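Local coordinates for protein acyl-CoA hydrolase (Bacillus cereus, PDB 1Y7U) that probably hydrolyses the thioester bond of long-chain fatty acyl-CoA and binds coenzyme A and calcium ions, at residues V70-P75 / I114-F119; M96-K101 / V120-L125; K11-N16 / P133-I138. All coordinates share one frame; numbering follows the deposited sequence.

Interaction 1: V70-P75 / I114-F119; sequences VDFLHP and IAATSF. With COA (coenzyme A), chain J.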
loop_
_atom_site.group_PDB
_atom_site.type_symbol
_atom_site.label_atom_id
_atom_site.label_comp_id
_atom_site.label_asym_id
_atom_site.label_seq_id
_atom_site.Cartn_x
_atom_site.Cartn_y
_atom_site.Cartn_z
ATOM N N VAL A 70 17.859 -1.222 18.860
ATOM C CA VAL A 70 16.500 -1.362 19.354
ATOM C C VAL A 70 16.207 -2.766 19.857
ATOM O O VAL A 70 16.446 -3.742 19.146
ATOM C CB VAL A 70 15.462 -1.045 18.246
ATOM C CG1 VAL A 70 14.079 -1.283 18.769
ATOM C CG2 VAL A 70 15.587 0.376 17.780
ATOM N N ASP A 71 15.687 -2.861 21.078
ATOM C CA ASP A 71 15.329 -4.149 21.666
ATOM C C ASP A 71 13.820 -4.264 21.690
ATOM O O ASP A 71 13.142 -3.378 22.202
ATOM C CB ASP A 71 15.827 -4.275 23.108
ATOM C CG ASP A 71 17.299 -4.560 23.195
ATOM O OD1 ASP A 71 17.744 -5.592 22.652
ATOM O OD2 ASP A 71 18.016 -3.750 23.816
ATOM N N PHE A 72 13.285 -5.345 21.145
ATOM C CA PHE A 72 11.846 -5.523 21.161
ATOM C C PHE A 72 11.478 -6.268 22.436
ATOM O O PHE A 72 11.430 -7.494 22.484
ATOM C CB PHE A 72 11.387 -6.246 19.886
ATOM C CG PHE A 72 11.628 -5.440 18.631
ATOM C CD1 PHE A 72 12.698 -5.738 17.783
ATOM C CD2 PHE A 72 10.849 -4.305 18.356
ATOM C CE1 PHE A 72 12.997 -4.910 16.681
ATOM C CE2 PHE A 72 11.141 -3.475 17.259
ATOM C CZ PHE A 72 12.213 -3.774 16.423
ATOM N N LEU A 73 11.237 -5.475 23.476
ATOM C CA LEU A 73 10.904 -5.947 24.814
ATOM C C LEU A 73 9.717 -6.893 24.906
ATOM O O LEU A 73 9.774 -7.878 25.629
ATOM C CB LEU A 73 10.705 -4.737 25.730
ATOM C CG LEU A 73 11.920 -3.792 25.646
ATOM C CD1 LEU A 73 11.685 -2.548 26.483
ATOM C CD2 LEU A 73 13.187 -4.521 26.100
ATOM N N HIS A 74 8.635 -6.598 24.193
ATOM C CA HIS A 74 7.465 -7.470 24.203
ATOM C C HIS A 74 6.907 -7.522 22.808
ATOM O O HIS A 74 7.225 -6.680 21.970
ATOM C CB HIS A 74 6.364 -6.950 25.128
ATOM C CG HIS A 74 6.778 -6.839 26.559
ATOM N ND1 HIS A 74 7.286 -5.678 27.099
ATOM C CD2 HIS A 74 6.785 -7.752 27.557
ATOM C CE1 HIS A 74 7.588 -5.878 28.368
ATOM N NE2 HIS A 74 7.294 -7.129 28.670
ATOM N N PRO A 75 6.068 -8.518 22.528
ATOM C CA PRO A 75 5.490 -8.613 21.194
ATOM C C PRO A 75 4.282 -7.697 21.114
ATOM O O PRO A 75 3.696 -7.351 22.134
ATOM C CB PRO A 75 5.092 -10.079 21.109
ATOM C CG PRO A 75 4.631 -10.349 22.498
ATOM C CD PRO A 75 5.733 -9.712 23.323
ATOM N N ILE A 114 5.426 -0.637 27.340
ATOM C CA ILE A 114 6.344 -0.155 26.329
ATOM C C ILE A 114 7.068 -1.323 25.650
ATOM O O ILE A 114 7.800 -2.073 26.287
ATOM C CB ILE A 114 7.321 0.920 26.939
ATOM C CG1 ILE A 114 8.765 0.489 26.785
ATOM C CG2 ILE A 114 6.982 1.197 28.377
ATOM C CD1 ILE A 114 9.263 0.637 25.368
ATOM N N ALA A 115 6.827 -1.472 24.346
ATOM C CA ALA A 115 7.408 -2.550 23.553
ATOM C C ALA A 115 8.788 -2.243 23.013
ATOM O O ALA A 115 9.534 -3.158 22.669
ATOM C CB ALA A 115 6.488 -2.901 22.400
ATOM N N ALA A 116 9.126 -0.962 22.926
ATOM C CA ALA A 116 10.434 -0.560 22.426
ATOM C C ALA A 116 10.636 0.945 22.518
ATOM O O ALA A 116 9.667 1.711 22.537
ATOM C CB ALA A 116 10.598 -1.006 20.971
ATOM N N THR A 117 11.900 1.352 22.580
ATOM C CA THR A 117 12.274 2.760 22.614
ATOM C C THR A 117 13.586 2.883 21.853
ATOM O O THR A 117 14.249 1.885 21.580
ATOM C CB THR A 117 12.524 3.275 24.036
ATOM O OG1 THR A 117 13.667 2.614 24.582
ATOM C CG2 THR A 117 11.317 3.031 24.915
ATOM N N SER A 118 13.965 4.102 21.502
ATOM C CA SER A 118 15.217 4.302 20.796
ATOM C C SER A 118 15.447 5.778 20.521
ATOM O O SER A 118 14.616 6.623 20.851
ATOM C CB SER A 118 15.210 3.520 19.479
ATOM O OG SER A 118 16.507 3.479 18.907
ATOM N N PHE A 119 16.594 6.084 19.938
ATOM C CA PHE A 119 16.925 7.451 19.592
ATOM C C PHE A 119 17.269 7.434 18.126
ATOM O O PHE A 119 18.020 6.574 17.669
ATOM C CB PHE A 119 18.127 7.950 20.388
ATOM C CG PHE A 119 17.891 8.007 21.864
ATOM C CD1 PHE A 119 17.912 6.843 22.629
ATOM C CD2 PHE A 119 17.641 9.223 22.496
ATOM C CE1 PHE A 119 17.688 6.891 24.012
ATOM C CE2 PHE A 119 17.416 9.281 23.864
ATOM C CZ PHE A 119 17.439 8.119 24.625
HETATM N N1A COA J . 18.277 -9.488 21.736
HETATM C C2A COA J . 18.858 -10.550 21.218
HETATM N N3A COA J . 18.526 -11.718 21.716
HETATM C C4A COA J . 17.691 -11.836 22.688
HETATM C C5A COA J . 17.106 -10.793 23.176
HETATM C C6A COA J . 17.403 -9.610 22.703
HETATM N N6A COA J . 16.854 -8.537 23.155
HETATM N N7A COA J . 16.312 -11.171 24.082
HETATM C C8A COA J . 16.383 -12.453 24.125
HETATM N N9A COA J . 17.253 -12.906 23.269
HETATM C C1B COA J . 17.733 -14.272 23.039
HETATM C C2B COA J . 18.425 -14.858 24.179
HETATM O O2B COA J . 19.744 -14.587 24.000
HETATM C C3B COA J . 18.304 -16.281 23.909
HETATM O O3B COA J . 19.253 -16.580 22.965
HETATM P P3B COA J . 19.953 -17.931 22.888
HETATM O O7A COA J . 20.545 -18.154 21.676
HETATM O O8A COA J . 19.080 -18.951 23.204
HETATM O O9A COA J . 21.071 -17.965 23.694
HETATM C C4B COA J . 16.911 -16.359 23.458
HETATM O O4B COA J . 16.720 -15.172 22.846
HETATM C C5B COA J . 16.033 -16.075 24.622
HETATM O O5B COA J . 15.774 -17.107 25.466
HETATM P P1A COA J . 14.687 -16.793 26.401
HETATM O O1A COA J . 15.222 -16.044 27.458
HETATM O O2A COA J . 14.088 -18.027 26.716
HETATM O O3A COA J . 13.745 -15.879 25.640
HETATM P P2A COA J . 12.866 -14.833 26.339
HETATM O O4A COA J . 13.501 -13.910 27.235
HETATM O O5A COA J . 11.504 -15.180 26.567
HETATM O O6A COA J . 12.846 -13.808 25.250
HETATM C CBP COA J . 11.947 -13.182 23.095
HETATM C CCP COA J . 12.462 -14.245 24.013
HETATM C CDP COA J . 13.048 -12.572 22.332
HETATM C CEP COA J . 11.154 -14.001 22.191
HETATM C CAP COA J . 11.062 -12.092 23.643
HETATM O OAP COA J . 11.865 -11.040 23.969
HETATM C C9P COA J . 10.088 -11.550 22.679
HETATM O O9P COA J . 9.020 -12.267 22.241
HETATM N N8P COA J . 10.312 -10.379 22.251
HETATM C C7P COA J . 9.489 -9.809 21.282
HETATM C C6P COA J . 9.926 -9.982 19.864
HETATM C C5P COA J . 8.821 -9.676 18.956
HETATM O O5P COA J . 8.023 -10.472 18.705
HETATM N N4P COA J . 8.722 -8.514 18.500
HETATM C C3P COA J . 8.769 -8.160 17.151
HETATM C C2P COA J . 8.261 -6.761 17.103
HETATM S S1P COA J . 7.101 -6.432 18.382
HETATM O O HOH W 1 16.048 -0.221 22.498
HETATM O O HOH W 2 13.701 -1.012 23.435
#
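Direct polar contact between 70-75 and the antiparallel strand 114-119 is sparse: Leu-73 N reaches Ala-115 O at 3.0 Å, a weak, bent bond (125°). Farther back the strands have spread and two waters fill in. One accepts from Asp-71 N and the other from Thr-117 N; they lie within bonding distance of Thr-117 O and Asp-71 O respectively, probably donating. An inverse gamma turn centred on Phe-72 takes 70-75 out of the strand. Separately, Ala-115 and Ala-116 form a classic bulge with Val-102.

Apolar contacts are made by small or branched groups. Val-70 sends CG1 to Ala-116 CB (4.1 Å) and over one face of the Phe-72 ring, toward its rim. Leu-73 and Ile-114 run side by side, their CD1 atoms 4.2 Å apart. Val-70 CG2 makes a van der Waals contact with Ser-118 OG, which bonds weakly to Asp-68 O.

Toward coenzyme A, Asp-71 OD1 accepts from adenine N6A (3.1 Å, 160°), while OD2 is held by Ser-165 of the second subunit. Phe-72 O takes a weak bond from N8P. A carboxylate suits an amino donor, so the strand end holds the adenine and the middle of the pantetheine arm of a cofactor bound between subunits.

Interaction 2: M96-K101 / V120-L125; sequences MEVFVK and VTFVAL. With COA (coenzyme A), chain F.
Met-96 O, a selenomethionine carbonyl, has two donors pointing at it: Phe-122 N, in a hydrogen bond of 3.0 Å that is nearly straight (171°) and runs almost along the C=O axis, and the weaker CA-H of Thr-121, 3.5 Å from CA to O. Met-96 N returns a bond to Phe-122 O, closing one antiparallel hydrogen-bonded pair. Two residues along, Val-98 and Val-120 form the next, with Val-120 N 2.7 Å from Val-98 O and both donors in the plane of the carbonyl they address. Glu-97 and Thr-121 make the non-hydrogen-bonded pair between them.

The pairing sorts residues by face. Met-96, Val-98, Val-120 and Phe-122 share the apolar one, where beta-branched valines favour the extended backbone. CG2 of Val-98, anti to the carbonyl carbon, comes obliquely to Phe-122 CD1 at 3.9 Å; Val-100 CG2 meets Val-120 CG2 at 3.8 Å. On the other face Thr-121 divides its branches. OG1, beside the backbone N (chi1 -56°), crosses obliquely against Glu-97 CG and bonds weakly to Ser-66. That leaves CG2 anti to the same N, where it touches adenine N3A of coenzyme A at 3.5 Å. Val-123 puts CG2 against the ribose, O4B being 3.6 Å away. A threonine thus gives the cofactor a methyl and keeps its hydroxyl for the protein.

These strands are the two arms of a hairpin in the hotdog sheet. Strand 81-91 flanks 95-105 and strand 61-71 flanks 112-125, and helix 39-58 packs on the apolar face, with Phe-122 resting on Ala-50 and Ser-51 and Met-96 on His-57.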
loop_
_atom_site.group_PDB
_atom_site.type_symbol
_atom_site.label_atom_id
_atom_site.label_comp_id
_atom_site.label_asym_id
_atom_site.label_seq_id
_atom_site.Cartn_x
_atom_site.Cartn_y
_atom_site.Cartn_z
HETATM N N MSE A 96 20.177 16.509 15.516
HETATM C CA MSE A 96 19.315 16.413 16.681
HETATM C C MSE A 96 18.961 14.959 16.954
HETATM O O MSE A 96 18.836 14.160 16.028
HETATM C CB MSE A 96 18.059 17.243 16.443
HETATM C CG MSE A 96 17.510 17.070 15.052
HETATM SE SE MSE A 96 16.572 18.624 14.410
HETATM C CE MSE A 96 15.211 18.646 15.742
ATOM N N GLU A 97 18.841 14.604 18.228
ATOM C CA GLU A 97 18.481 13.244 18.584
ATOM C C GLU A 97 17.043 13.200 19.018
ATOM O O GLU A 97 16.629 13.913 19.932
ATOM C CB GLU A 97 19.362 12.703 19.692
ATOM C CG GLU A 97 20.711 12.273 19.207
ATOM C CD GLU A 97 21.337 11.284 20.141
ATOM O OE1 GLU A 97 20.946 10.103 20.094
ATOM O OE2 GLU A 97 22.207 11.686 20.938
ATOM N N VAL A 98 16.277 12.352 18.349
ATOM C CA VAL A 98 14.869 12.221 18.641
ATOM C C VAL A 98 14.602 10.930 19.382
ATOM O O VAL A 98 14.973 9.841 18.927
ATOM C CB VAL A 98 14.047 12.245 17.343
ATOM C CG1 VAL A 98 12.566 12.236 17.672
ATOM C CG2 VAL A 98 14.416 13.473 16.519
ATOM N N PHE A 99 13.977 11.062 20.543
ATOM C CA PHE A 99 13.635 9.902 21.345
ATOM C C PHE A 99 12.306 9.383 20.812
ATOM O O PHE A 99 11.422 10.166 20.442
ATOM C CB PHE A 99 13.474 10.288 22.814
ATOM C CG PHE A 99 13.021 9.162 23.682
ATOM C CD1 PHE A 99 13.875 8.096 23.963
ATOM C CD2 PHE A 99 11.713 9.122 24.170
ATOM C CE1 PHE A 99 13.429 6.998 24.722
ATOM C CE2 PHE A 99 11.257 8.031 24.930
ATOM C CZ PHE A 99 12.117 6.968 25.202
ATOM N N VAL A 100 12.169 8.066 20.751
ATOM C CA VAL A 100 10.937 7.473 20.267
ATOM C C VAL A 100 10.505 6.396 21.227
ATOM O O VAL A 100 11.294 5.547 21.635
ATOM C CB VAL A 100 11.100 6.861 18.879
ATOM C CG1 VAL A 100 9.740 6.441 18.354
ATOM C CG2 VAL A 100 11.746 7.865 17.941
ATOM N N LYS A 101 9.227 6.430 21.558
ATOM C CA LYS A 101 8.639 5.511 22.505
ATOM C C LYS A 101 7.501 4.742 21.823
ATOM O O LYS A 101 6.648 5.337 21.166
ATOM C CB LYS A 101 8.158 6.370 23.662
ATOM C CG LYS A 101 7.345 5.744 24.721
ATOM C CD LYS A 101 6.946 6.871 25.638
ATOM C CE LYS A 101 5.851 6.482 26.585
ATOM N NZ LYS A 101 5.505 7.670 27.405
ATOM N N VAL A 120 16.700 8.365 17.378
ATOM C CA VAL A 120 16.981 8.430 15.959
ATOM C C VAL A 120 17.666 9.767 15.755
ATOM O O VAL A 120 17.216 10.787 16.273
ATOM C CB VAL A 120 15.692 8.364 15.123
ATOM C CG1 VAL A 120 16.041 8.093 13.663
ATOM C CG2 VAL A 120 14.771 7.282 15.662
ATOM N N THR A 121 18.769 9.764 15.021
ATOM C CA THR A 121 19.499 10.995 14.788
ATOM C C THR A 121 19.179 11.557 13.411
ATOM O O THR A 121 19.244 10.837 12.414
ATOM C CB THR A 121 21.024 10.752 14.898
ATOM O OG1 THR A 121 21.322 10.174 16.173
ATOM C CG2 THR A 121 21.788 12.060 14.750
ATOM N N PHE A 122 18.832 12.842 13.368
ATOM C CA PHE A 122 18.521 13.518 12.112
ATOM C C PHE A 122 19.447 14.713 11.887
ATOM O O PHE A 122 19.906 15.342 12.839
ATOM C CB PHE A 122 17.065 14.007 12.102
ATOM C CG PHE A 122 16.047 12.911 11.918
ATOM C CD1 PHE A 122 15.582 12.182 13.008
ATOM C CD2 PHE A 122 15.572 12.594 10.649
ATOM C CE1 PHE A 122 14.659 11.154 12.837
ATOM C CE2 PHE A 122 14.653 11.574 10.467
ATOM C CZ PHE A 122 14.195 10.850 11.563
ATOM N N VAL A 123 19.726 15.020 10.624
ATOM C CA VAL A 123 20.576 16.156 10.278
ATOM C C VAL A 123 19.808 17.089 9.353
ATOM O O VAL A 123 19.324 16.672 8.297
ATOM C CB VAL A 123 21.861 15.720 9.539
ATOM C CG1 VAL A 123 22.617 16.951 9.042
ATOM C CG2 VAL A 123 22.737 14.896 10.459
ATOM N N ALA A 124 19.703 18.352 9.747
ATOM C CA ALA A 124 18.991 19.335 8.939
ATOM C C ALA A 124 19.857 19.738 7.755
ATOM O O ALA A 124 21.031 20.060 7.916
ATOM C CB ALA A 124 18.645 20.553 9.784
ATOM N N LEU A 125 19.281 19.712 6.562
ATOM C CA LEU A 125 20.033 20.072 5.375
ATOM C C LEU A 125 19.459 21.239 4.579
ATOM O O LEU A 125 18.251 21.487 4.575
ATOM C CB LEU A 125 20.181 18.854 4.467
ATOM C CG LEU A 125 21.016 17.715 5.055
ATOM C CD1 LEU A 125 21.325 16.675 3.981
ATOM C CD2 LEU A 125 22.310 18.285 5.607
HETATM N N1A COA F . 25.262 9.156 13.426
HETATM C C2A COA F . 24.853 10.218 14.155
HETATM N N3A COA F . 25.131 11.481 13.735
HETATM C C4A COA F . 25.800 11.677 12.617
HETATM C C5A COA F . 26.178 10.625 11.861
HETATM C C6A COA F . 25.913 9.330 12.255
HETATM N N6A COA F . 25.978 8.290 11.426
HETATM N N7A COA F . 26.807 11.116 10.828
HETATM C C8A COA F . 26.804 12.424 10.892
HETATM N N9A COA F . 26.207 12.798 12.007
HETATM C C1B COA F . 25.944 14.195 12.366
HETATM C C2B COA F . 26.869 14.785 13.399
HETATM O O2B COA F . 26.226 14.661 14.637
HETATM C C3B COA F . 27.021 16.244 13.033
HETATM O O3B COA F . 26.329 16.877 14.030
HETATM P P3B COA F . 26.495 18.258 14.640
HETATM O O7A COA F . 25.308 18.497 15.315
HETATM O O8A COA F . 26.725 19.370 13.832
HETATM O O9A COA F . 27.457 18.234 15.629
HETATM C C4B COA F . 26.234 16.321 11.758
HETATM O O4B COA F . 26.209 15.022 11.282
HETATM C C5B COA F . 26.842 17.162 10.683
HETATM O O5B COA F . 27.598 16.337 9.838
HETATM P P1A COA F . 28.727 16.866 8.847
HETATM O O1A COA F . 30.049 16.328 9.181
HETATM O O2A COA F . 28.819 18.324 8.883
HETATM O O3A COA F . 28.411 16.321 7.393
HETATM P P2A COA F . 27.999 14.864 6.919
HETATM O O4A COA F . 28.782 13.786 7.537
HETATM O O5A COA F . 28.200 14.864 5.493
HETATM O O6A COA F . 26.457 14.683 7.235
HETATM C CBP COA F . 25.494 12.537 6.511
HETATM C CCP COA F . 25.479 14.059 6.431
HETATM C CDP COA F . 26.862 11.968 6.788
HETATM C CEP COA F . 24.585 12.081 7.622
HETATM C CAP COA F . 25.262 11.973 5.109
HETATM O OAP COA F . 26.419 11.338 4.621
HETATM C C9P COA F . 23.951 11.538 4.546
HETATM O O9P COA F . 23.276 12.386 3.695
HETATM N N8P COA F . 23.476 10.378 4.868
HETATM C C7P COA F . 22.075 10.152 5.014
HETATM C C6P COA F . 21.174 10.819 3.995
HETATM C C5P COA F . 19.892 10.086 3.771
HETATM O O5P COA F . 19.281 10.201 2.689
HETATM N N4P COA F . 19.477 9.337 4.758
HETATM C C3P COA F . 18.627 8.230 4.523
HETATM C C2P COA F . 19.448 7.092 3.995
HETATM S S1P COA F . 19.077 6.762 2.308
#

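Interaction 3: K11-N16 / P133-I138; sequences KGKTAN and PVPRVI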
loop_
_atom_site.group_PDB
_atom_site.type_symbol
_atom_site.label_atom_id
_atom_site.label_comp_id
_atom_site.label_asym_id
_atom_site.label_seq_id
_atom_site.Cartn_x
_atom_site.Cartn_y
_atom_site.Cartn_z
ATOM N N LYS A 11 17.462 30.555 18.176
ATOM C CA LYS A 11 16.961 30.674 19.577
ATOM C C LYS A 11 17.004 29.331 20.316
ATOM O O LYS A 11 18.016 28.626 20.263
ATOM C CB LYS A 11 15.531 31.232 19.583
ATOM C CG LYS A 11 14.957 31.456 20.984
ATOM C CD LYS A 11 15.847 32.384 21.808
ATOM C CE LYS A 11 15.941 31.950 23.274
ATOM N NZ LYS A 11 16.759 30.709 23.465
ATOM N N GLY A 12 15.909 28.985 21.001
ATOM C CA GLY A 12 15.832 27.743 21.755
ATOM C C GLY A 12 14.403 27.250 21.884
ATOM O O GLY A 12 13.505 28.024 22.211
ATOM N N LYS A 13 14.193 25.957 21.636
ATOM C CA LYS A 13 12.858 25.354 21.688
ATOM C C LYS A 13 12.669 24.261 22.717
ATOM O O LYS A 13 13.535 23.419 22.924
ATOM C CB LYS A 13 12.479 24.776 20.324
ATOM C CG LYS A 13 12.074 25.788 19.277
ATOM C CD LYS A 13 11.773 25.085 17.975
ATOM C CE LYS A 13 11.168 26.031 16.972
ATOM N NZ LYS A 13 10.818 25.330 15.717
ATOM N N THR A 14 11.503 24.269 23.339
ATOM C CA THR A 14 11.148 23.284 24.339
ATOM C C THR A 14 10.989 21.904 23.677
ATOM O O THR A 14 10.511 21.801 22.554
ATOM C CB THR A 14 9.842 23.726 25.018
ATOM O OG1 THR A 14 10.050 23.799 26.428
ATOM C CG2 THR A 14 8.708 22.771 24.715
ATOM N N ALA A 15 11.398 20.841 24.356
ATOM C CA ALA A 15 11.273 19.505 23.774
ATOM C C ALA A 15 9.857 19.263 23.272
ATOM O O ALA A 15 9.649 18.701 22.198
ATOM C CB ALA A 15 11.637 18.441 24.799
ATOM N N ASN A 16 8.887 19.703 24.060
ATOM C CA ASN A 16 7.479 19.533 23.729
ATOM C C ASN A 16 7.040 20.255 22.452
ATOM O O ASN A 16 5.965 19.981 21.918
ATOM C CB ASN A 16 6.624 19.971 24.920
ATOM C CG ASN A 16 5.145 19.770 24.684
ATOM O OD1 ASN A 16 4.421 20.725 24.406
ATOM N ND2 ASN A 16 4.685 18.523 24.783
ATOM N N PRO A 133 22.524 24.851 10.815
ATOM C CA PRO A 133 22.251 25.022 12.245
ATOM C C PRO A 133 20.785 24.771 12.619
ATOM O O PRO A 133 19.862 25.047 11.850
ATOM C CB PRO A 133 22.708 26.458 12.518
ATOM C CG PRO A 133 22.658 27.117 11.159
ATOM C CD PRO A 133 23.190 26.041 10.265
ATOM N N VAL A 134 20.599 24.246 13.823
ATOM C CA VAL A 134 19.292 23.881 14.350
ATOM C C VAL A 134 19.080 24.464 15.745
ATOM O O VAL A 134 20.014 24.563 16.528
ATOM C CB VAL A 134 19.201 22.339 14.419
ATOM C CG1 VAL A 134 18.293 21.904 15.555
ATOM C CG2 VAL A 134 18.717 21.800 13.093
ATOM N N PRO A 135 17.842 24.842 16.081
ATOM C CA PRO A 135 17.576 25.407 17.409
ATOM C C PRO A 135 18.118 24.510 18.520
ATOM O O PRO A 135 18.492 23.369 18.275
ATOM C CB PRO A 135 16.052 25.501 17.443
ATOM C CG PRO A 135 15.704 25.748 16.018
ATOM C CD PRO A 135 16.607 24.773 15.286
ATOM N N ARG A 136 18.170 25.031 19.738
ATOM C CA ARG A 136 18.655 24.251 20.864
ATOM C C ARG A 136 17.408 23.689 21.521
ATOM O O ARG A 136 16.346 24.294 21.429
ATOM C CB ARG A 136 19.422 25.148 21.842
ATOM C CG ARG A 136 20.090 24.400 22.989
ATOM C CD ARG A 136 20.875 25.338 23.912
ATOM N NE ARG A 136 21.436 24.640 25.073
ATOM C CZ ARG A 136 22.376 23.695 25.015
ATOM N NH1 ARG A 136 22.882 23.320 23.847
ATOM N NH2 ARG A 136 22.805 23.116 26.129
ATOM N N VAL A 137 17.516 22.529 22.157
ATOM C CA VAL A 137 16.354 21.945 22.819
ATOM C C VAL A 137 16.425 22.308 24.283
ATOM O O VAL A 137 17.509 22.470 24.833
ATOM C CB VAL A 137 16.347 20.400 22.783
ATOM C CG1 VAL A 137 14.966 19.884 23.104
ATOM C CG2 VAL A 137 16.795 19.900 21.463
ATOM N N ILE A 138 15.272 22.441 24.918
ATOM C CA ILE A 138 15.257 22.717 26.335
ATOM C C ILE A 138 14.234 21.795 26.987
ATOM O O ILE A 138 13.025 21.921 26.785
ATOM C CB ILE A 138 14.985 24.231 26.662
ATOM C CG1 ILE A 138 13.833 24.357 27.661
ATOM C CG2 ILE A 138 14.768 25.027 25.390
ATOM C CD1 ILE A 138 13.514 25.789 28.069
#
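The tight part of this two-stranded parallel contact is the backbone ladder together with the face of Lys-13 and Val-137. Lys-13 N donates to Arg-136 O at 2.7 Å, nearly along the C=O axis, and Lys-13 O accepts from Ile-138 N at 2.8 Å, so both polar atoms of one residue bond to the residues on either side of Val-137, the regular parallel pattern. Ala-15 N adds a bond of 3.1 Å to Ile-138 O, but approaches from well above the carbonyl plane, as the chain is already turning into a 3-10 segment. Val-137, buried, has CG1 anti to the backbone N (chi1 -163°), which sets that methyl 4.0 Å from Ala-15 CB; alanine is small enough to let the turn sit close to the valine.

The face of Gly-12, Thr-14, Arg-136 and Ile-138 is looser and more open to solvent. Ile-138, exposed for all its apolar bulk, lies mainly over the backbone of Lys-13, its CG2 over the carbonyl, with Thr-14 OG1 near its CG1. Gly-12 presents no side chain here, and the extended chain of Arg-136 leads away, as a charged group at the surface can. The Thr-14 hydroxyl is engaged elsewhere: OG1 bonds to Asp-140 OD2, and the nearest atom of the side chain lies about 3 Å from a bound calcium ion.

Lys-13 runs extended to the end of helix 39-58, where NZ bonds to His-57 O. Val-137 also packs on His-57 and on Val-88 of strand 81-91, so the small ladder joins the N-terminal strand and the segment leading to helix 142-170 to the hotdog core.

Overall arrangement
Interactions 1 and 2 share strand 112-125 and lie in the same five-stranded antiparallel sheet, their centres about 17 Å apart. They touch where Ser-118 O accepts a probable hydrogen bond from Val-100 N, and their segments alternate along the chain. Interaction 3 closes a loop enclosing both. It belongs to a separate two-stranded sheet, its centre about 13 Å from that of interaction 2, which it meets through Val-134 packing on Ala-124 and Met-96, and about 26 Å from that of interaction 1, without touching it. Segment 70-75 and the 120-125 end of the shared strand thus contact different coenzyme A molecules, each bound between two subunits, while the ladder of the N-terminal strand 12-14 with 136-138 borders a calcium site.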